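Local structure of UL37 (Suid herpesvirus 1, 4K70) at residues A66-W78 / L112-F124. The protein is an inner tegument protein of the herpesvirus particle, here its N-terminal half, that probably acts in the control of viral trafficking. Residues are numbered along the deposited sequence; the frame is centred on the assembly and turned at random.
Sequences AVLAENLAGLALW and LRTSAEFGPDAMF. With NA (sodium ion), chain I.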
loop_
_atom_site.group_PDB
_atom_site.type_symbol
_atom_site.label_atom_id
_atom_site.label_comp_id
_atom_site.label_asym_id
_atom_site.label_seq_id
_atom_site.Cartn_x
_atom_site.Cartn_y
_atom_site.Cartn_z
ATOM N N ALA A 66 -10.803 16.209 -34.052
ATOM C CA ALA A 66 -12.071 15.728 -33.525
ATOM C C ALA A 66 -11.813 14.952 -32.241
ATOM O O ALA A 66 -12.451 15.195 -31.211
ATOM C CB ALA A 66 -12.760 14.843 -34.548
ATOM N N VAL A 67 -10.873 14.017 -32.325
ATOM C CA VAL A 67 -10.473 13.176 -31.197
ATOM C C VAL A 67 -9.953 14.001 -30.025
ATOM O O VAL A 67 -10.365 13.803 -28.871
ATOM C CB VAL A 67 -9.391 12.161 -31.622
ATOM C CG1 VAL A 67 -8.767 11.477 -30.402
ATOM C CG2 VAL A 67 -9.981 11.133 -32.577
ATOM N N LEU A 68 -9.055 14.933 -30.327
ATOM C CA LEU A 68 -8.517 15.817 -29.303
ATOM C C LEU A 68 -9.649 16.523 -28.559
ATOM O O LEU A 68 -9.773 16.390 -27.341
ATOM C CB LEU A 68 -7.559 16.842 -29.915
ATOM C CG LEU A 68 -6.997 17.925 -28.987
ATOM C CD1 LEU A 68 -6.067 17.318 -27.933
ATOM C CD2 LEU A 68 -6.273 18.990 -29.793
ATOM N N ALA A 69 -10.478 17.263 -29.291
ATOM C CA ALA A 69 -11.527 18.069 -28.674
ATOM C C ALA A 69 -12.499 17.233 -27.861
ATOM O O ALA A 69 -12.846 17.588 -26.731
ATOM C CB ALA A 69 -12.277 18.851 -29.729
ATOM N N GLU A 70 -12.956 16.129 -28.450
ATOM C CA GLU A 70 -13.929 15.263 -27.795
ATOM C C GLU A 70 -13.371 14.495 -26.578
ATOM O O GLU A 70 -14.117 14.198 -25.631
ATOM C CB GLU A 70 -14.547 14.295 -28.811
ATOM C CG GLU A 70 -15.609 14.950 -29.704
ATOM C CD GLU A 70 -16.344 13.952 -30.607
ATOM O OE1 GLU A 70 -15.725 12.967 -31.058
ATOM O OE2 GLU A 70 -17.550 14.169 -30.865
ATOM N N ASN A 71 -12.075 14.180 -26.598
ATOM C CA ASN A 71 -11.457 13.420 -25.501
ATOM C C ASN A 71 -10.417 14.174 -24.659
ATOM O O ASN A 71 -9.673 13.569 -23.868
ATOM C CB ASN A 71 -10.852 12.132 -26.045
ATOM C CG ASN A 71 -11.864 11.292 -26.788
ATOM O OD1 ASN A 71 -12.575 10.478 -26.195
ATOM N ND2 ASN A 71 -11.948 11.496 -28.099
ATOM N N LEU A 72 -10.396 15.494 -24.808
ATOM C CA LEU A 72 -9.461 16.349 -24.094
ATOM C C LEU A 72 -9.579 16.202 -22.583
ATOM O O LEU A 72 -8.578 16.236 -21.871
ATOM C CB LEU A 72 -9.674 17.817 -24.496
ATOM C CG LEU A 72 -8.550 18.753 -24.072
ATOM C CD1 LEU A 72 -7.296 18.423 -24.863
ATOM C CD2 LEU A 72 -8.970 20.197 -24.275
ATOM N N ALA A 73 -10.798 16.056 -22.084
ATOM C CA ALA A 73 -10.972 15.909 -20.643
ATOM C C ALA A 73 -10.150 14.717 -20.101
ATOM O O ALA A 73 -9.403 14.848 -19.131
ATOM C CB ALA A 73 -12.438 15.770 -20.293
ATOM N N GLY A 74 -10.265 13.569 -20.752
ATOM C CA GLY A 74 -9.552 12.378 -20.324
ATOM C C GLY A 74 -8.057 12.472 -20.554
ATOM O O GLY A 74 -7.261 12.094 -19.691
ATOM N N LEU A 75 -7.675 12.982 -21.716
ATOM C CA LEU A 75 -6.268 13.144 -22.047
ATOM C C LEU A 75 -5.579 14.088 -21.068
ATOM O O LEU A 75 -4.431 13.863 -20.712
ATOM C CB LEU A 75 -6.106 13.678 -23.472
ATOM C CG LEU A 75 -6.551 12.748 -24.605
ATOM C CD1 LEU A 75 -6.477 13.474 -25.952
ATOM C CD2 LEU A 75 -5.696 11.482 -24.607
ATOM N N ALA A 76 -6.286 15.131 -20.645
ATOM C CA ALA A 76 -5.741 16.113 -19.701
ATOM C C ALA A 76 -5.591 15.517 -18.304
ATOM O O ALA A 76 -4.644 15.817 -17.586
ATOM C CB ALA A 76 -6.636 17.354 -19.652
ATOM N N LEU A 77 -6.536 14.672 -17.920
ATOM C CA LEU A 77 -6.510 14.058 -16.599
ATOM C C LEU A 77 -5.471 12.947 -16.504
ATOM O O LEU A 77 -5.005 12.620 -15.411
ATOM C CB LEU A 77 -7.891 13.499 -16.253
ATOM C CG LEU A 77 -8.894 14.313 -15.437
ATOM C CD1 LEU A 77 -8.559 15.791 -15.429
ATOM C CD2 LEU A 77 -10.306 14.076 -15.965
ATOM N N TRP A 78 -5.099 12.380 -17.648
ATOM C CA TRP A 78 -4.289 11.157 -17.678
ATOM C C TRP A 78 -2.914 11.328 -17.039
ATOM O O TRP A 78 -2.404 10.426 -16.362
ATOM C CB TRP A 78 -4.091 10.696 -19.119
ATOM C CG TRP A 78 -3.948 9.205 -19.297
ATOM C CD1 TRP A 78 -2.974 8.397 -18.778
ATOM C CD2 TRP A 78 -4.798 8.353 -20.084
ATOM N NE1 TRP A 78 -3.175 7.088 -19.186
ATOM C CE2 TRP A 78 -4.284 7.041 -19.993
ATOM C CE3 TRP A 78 -5.941 8.577 -20.865
ATOM C CZ2 TRP A 78 -4.880 5.955 -20.642
ATOM C CZ3 TRP A 78 -6.531 7.494 -21.514
ATOM C CH2 TRP A 78 -5.996 6.203 -21.399
ATOM N N LEU A 112 -19.507 18.807 -32.375
ATOM C CA LEU A 112 -18.892 17.595 -31.835
ATOM C C LEU A 112 -19.637 17.160 -30.584
ATOM O O LEU A 112 -20.523 17.861 -30.109
ATOM C CB LEU A 112 -17.419 17.833 -31.495
ATOM C CG LEU A 112 -16.412 18.112 -32.613
ATOM C CD1 LEU A 112 -15.077 18.534 -32.026
ATOM C CD2 LEU A 112 -16.227 16.908 -33.520
ATOM N N ARG A 113 -19.268 16.007 -30.041
ATOM C CA ARG A 113 -19.994 15.441 -28.910
ATOM C C ARG A 113 -19.425 15.878 -27.566
ATOM O O ARG A 113 -18.230 16.151 -27.453
ATOM C CB ARG A 113 -19.949 13.916 -28.987
ATOM C CG ARG A 113 -20.465 13.333 -30.307
ATOM C CD ARG A 113 -20.167 11.836 -30.376
ATOM N NE ARG A 113 -18.733 11.558 -30.468
ATOM C CZ ARG A 113 -18.147 10.457 -30.006
ATOM N NH1 ARG A 113 -18.864 9.516 -29.394
ATOM N NH2 ARG A 113 -16.837 10.299 -30.149
ATOM N N THR A 114 -20.283 15.936 -26.550
ATOM C CA THR A 114 -19.814 16.073 -25.183
ATOM C C THR A 114 -19.731 14.699 -24.523
ATOM O O THR A 114 -19.275 14.567 -23.384
ATOM C CB THR A 114 -20.750 16.953 -24.355
ATOM O OG1 THR A 114 -22.020 16.302 -24.221
ATOM C CG2 THR A 114 -20.920 18.317 -25.018
ATOM N N SER A 115 -20.147 13.675 -25.258
ATOM C CA SER A 115 -20.448 12.382 -24.656
ATOM C C SER A 115 -19.440 11.264 -24.922
ATOM O O SER A 115 -19.755 10.097 -24.693
ATOM C CB SER A 115 -21.823 11.917 -25.142
ATOM O OG SER A 115 -21.726 11.575 -26.510
ATOM N N ALA A 116 -18.248 11.596 -25.411
ATOM C CA ALA A 116 -17.220 10.576 -25.627
ATOM C C ALA A 116 -16.815 9.906 -24.307
ATOM O O ALA A 116 -17.021 10.470 -23.230
ATOM C CB ALA A 116 -16.005 11.171 -26.318
ATOM N N GLU A 117 -16.258 8.697 -24.401
ATOM C CA GLU A 117 -15.876 7.930 -23.220
ATOM C C GLU A 117 -14.772 8.627 -22.423
ATOM O O GLU A 117 -14.655 8.421 -21.221
ATOM C CB GLU A 117 -15.506 6.482 -23.589
ATOM C CG GLU A 117 -16.709 5.700 -24.128
ATOM C CD GLU A 117 -16.417 4.228 -24.410
ATOM O OE1 GLU A 117 -15.925 3.524 -23.511
ATOM O OE2 GLU A 117 -16.693 3.767 -25.537
ATOM N N PHE A 118 -14.006 9.488 -23.087
ATOM C CA PHE A 118 -13.048 10.356 -22.388
ATOM C C PHE A 118 -13.406 11.842 -22.461
ATOM O O PHE A 118 -12.549 12.719 -22.270
ATOM C CB PHE A 118 -11.629 10.093 -22.876
ATOM C CG PHE A 118 -11.099 8.751 -22.447
ATOM C CD1 PHE A 118 -10.576 8.574 -21.174
ATOM C CD2 PHE A 118 -11.152 7.663 -23.306
ATOM C CE1 PHE A 118 -10.096 7.326 -20.765
ATOM C CE2 PHE A 118 -10.676 6.422 -22.912
ATOM C CZ PHE A 118 -10.147 6.252 -21.642
ATOM N N GLY A 119 -14.689 12.101 -22.699
ATOM C CA GLY A 119 -15.229 13.443 -22.789
ATOM C C GLY A 119 -15.548 14.032 -21.427
ATOM O O GLY A 119 -15.344 13.384 -20.395
ATOM N N PRO A 120 -16.032 15.279 -21.415
ATOM C CA PRO A 120 -16.300 16.038 -20.192
ATOM C C PRO A 120 -17.440 15.460 -19.374
ATOM O O PRO A 120 -17.319 15.411 -18.158
ATOM C CB PRO A 120 -16.655 17.448 -20.712
ATOM C CG PRO A 120 -17.023 17.250 -22.163
ATOM C CD PRO A 120 -16.151 16.117 -22.623
ATOM N N ASP A 121 -18.524 15.036 -20.019
ATOM C CA ASP A 121 -19.649 14.429 -19.311
ATOM C C ASP A 121 -19.204 13.160 -18.587
ATOM O O ASP A 121 -19.549 12.932 -17.434
ATOM C CB ASP A 121 -20.767 14.033 -20.289
ATOM C CG ASP A 121 -21.354 15.222 -21.051
ATOM O OD1 ASP A 121 -21.093 16.390 -20.667
ATOM O OD2 ASP A 121 -22.096 14.973 -22.034
ATOM N N ALA A 122 -18.455 12.327 -19.296
ATOM C CA ALA A 122 -17.990 11.051 -18.761
ATOM C C ALA A 122 -16.978 11.272 -17.637
ATOM O O ALA A 122 -17.082 10.692 -16.551
ATOM C CB ALA A 122 -17.378 10.225 -19.868
ATOM N N MET A 123 -16.000 12.127 -17.896
ATOM C CA MET A 123 -14.967 12.373 -16.895
ATOM C C MET A 123 -15.532 13.032 -15.634
ATOM O O MET A 123 -15.144 12.682 -14.529
ATOM C CB MET A 123 -13.798 13.148 -17.499
ATOM C CG MET A 123 -12.988 12.312 -18.497
ATOM S SD MET A 123 -12.186 10.805 -17.818
ATOM C CE MET A 123 -13.471 9.570 -18.068
ATOM N N PHE A 124 -16.473 13.954 -15.793
ATOM C CA PHE A 124 -17.105 14.583 -14.643
ATOM C C PHE A 124 -17.804 13.548 -13.774
ATOM O O PHE A 124 -17.645 13.535 -12.559
ATOM C CB PHE A 124 -18.109 15.661 -15.076
ATOM C CG PHE A 124 -18.774 16.359 -13.915
ATOM C CD1 PHE A 124 -18.115 17.371 -13.230
ATOM C CD2 PHE A 124 -20.039 15.981 -13.489
ATOM C CE1 PHE A 124 -18.707 17.997 -12.148
ATOM C CE2 PHE A 124 -20.637 16.607 -12.407
ATOM C CZ PHE A 124 -19.970 17.615 -11.734
HETATM NA NA NA I . -19.546 18.297 -19.269
HETATM O O HOH W 1 -16.974 14.269 -25.689
HETATM O O HOH W 2 -19.831 20.726 -20.116
#
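Arg-113 takes hold of the Glu-70 carboxylate side-on: NH2 reaches OE1 at 3.0 Å and NE reaches OE2 at 2.9 Å, both from above the carboxylate plane, which lies 65° from that of the guanidinium. The anti lone pair of OE2 is left for the backbone N of Arg-113, at 2.6 Å. Glutamate suits this buried place because its chain, extended beyond CG, carries two acceptors across to the loop; Arg-457 also pairs with OE1, and Glu-450 with NH2 of Arg-113, so the charges probably offset one another.

At the kink in helix 66-78 a second polar link forms. The N-H groups of Ala-73 and Gly-74 lack the usual bond to the preceding turn, and Gly-74 N instead donates to Phe-118 O (2.9 Å). Glu-70 O receives a water, which also donates to Arg-113 O and accepts from Ala-116 N, while Gly-119 CA makes a CA-H...O contact with the same carbonyl. In this all-helical chain, the contact seats the loop and type I turn Ala-116 to Gly-119, with Gly-119 as N-cap of helix 120-137, against the kinked helix. With no side chain, Gly-74 lets Phe-118 come close, their CA atoms 4.5 Å apart. Asp-121 OD1 binds a sodium ion together with Asn-99 and a water, while its OD2 accepts from Thr-114 OG1.

Asn-71 turns its amide back on its own helix, with CG beside the backbone N (chi1 -56°), and ND2 donates, in the carbonyl plane and on a lone pair, to Val-67 O, which also accepts from Asn-71 N. Its OD1 lies at the Phe-118 ring edge, touching Phe-118 CB and Ala-116 CB. That ring meets Trp-78 obliquely, CE1 being 3.6 Å from CZ3, while the indole NE1 is satisfied by Asp-173. Small Ala-69 admits Leu-112 CD1.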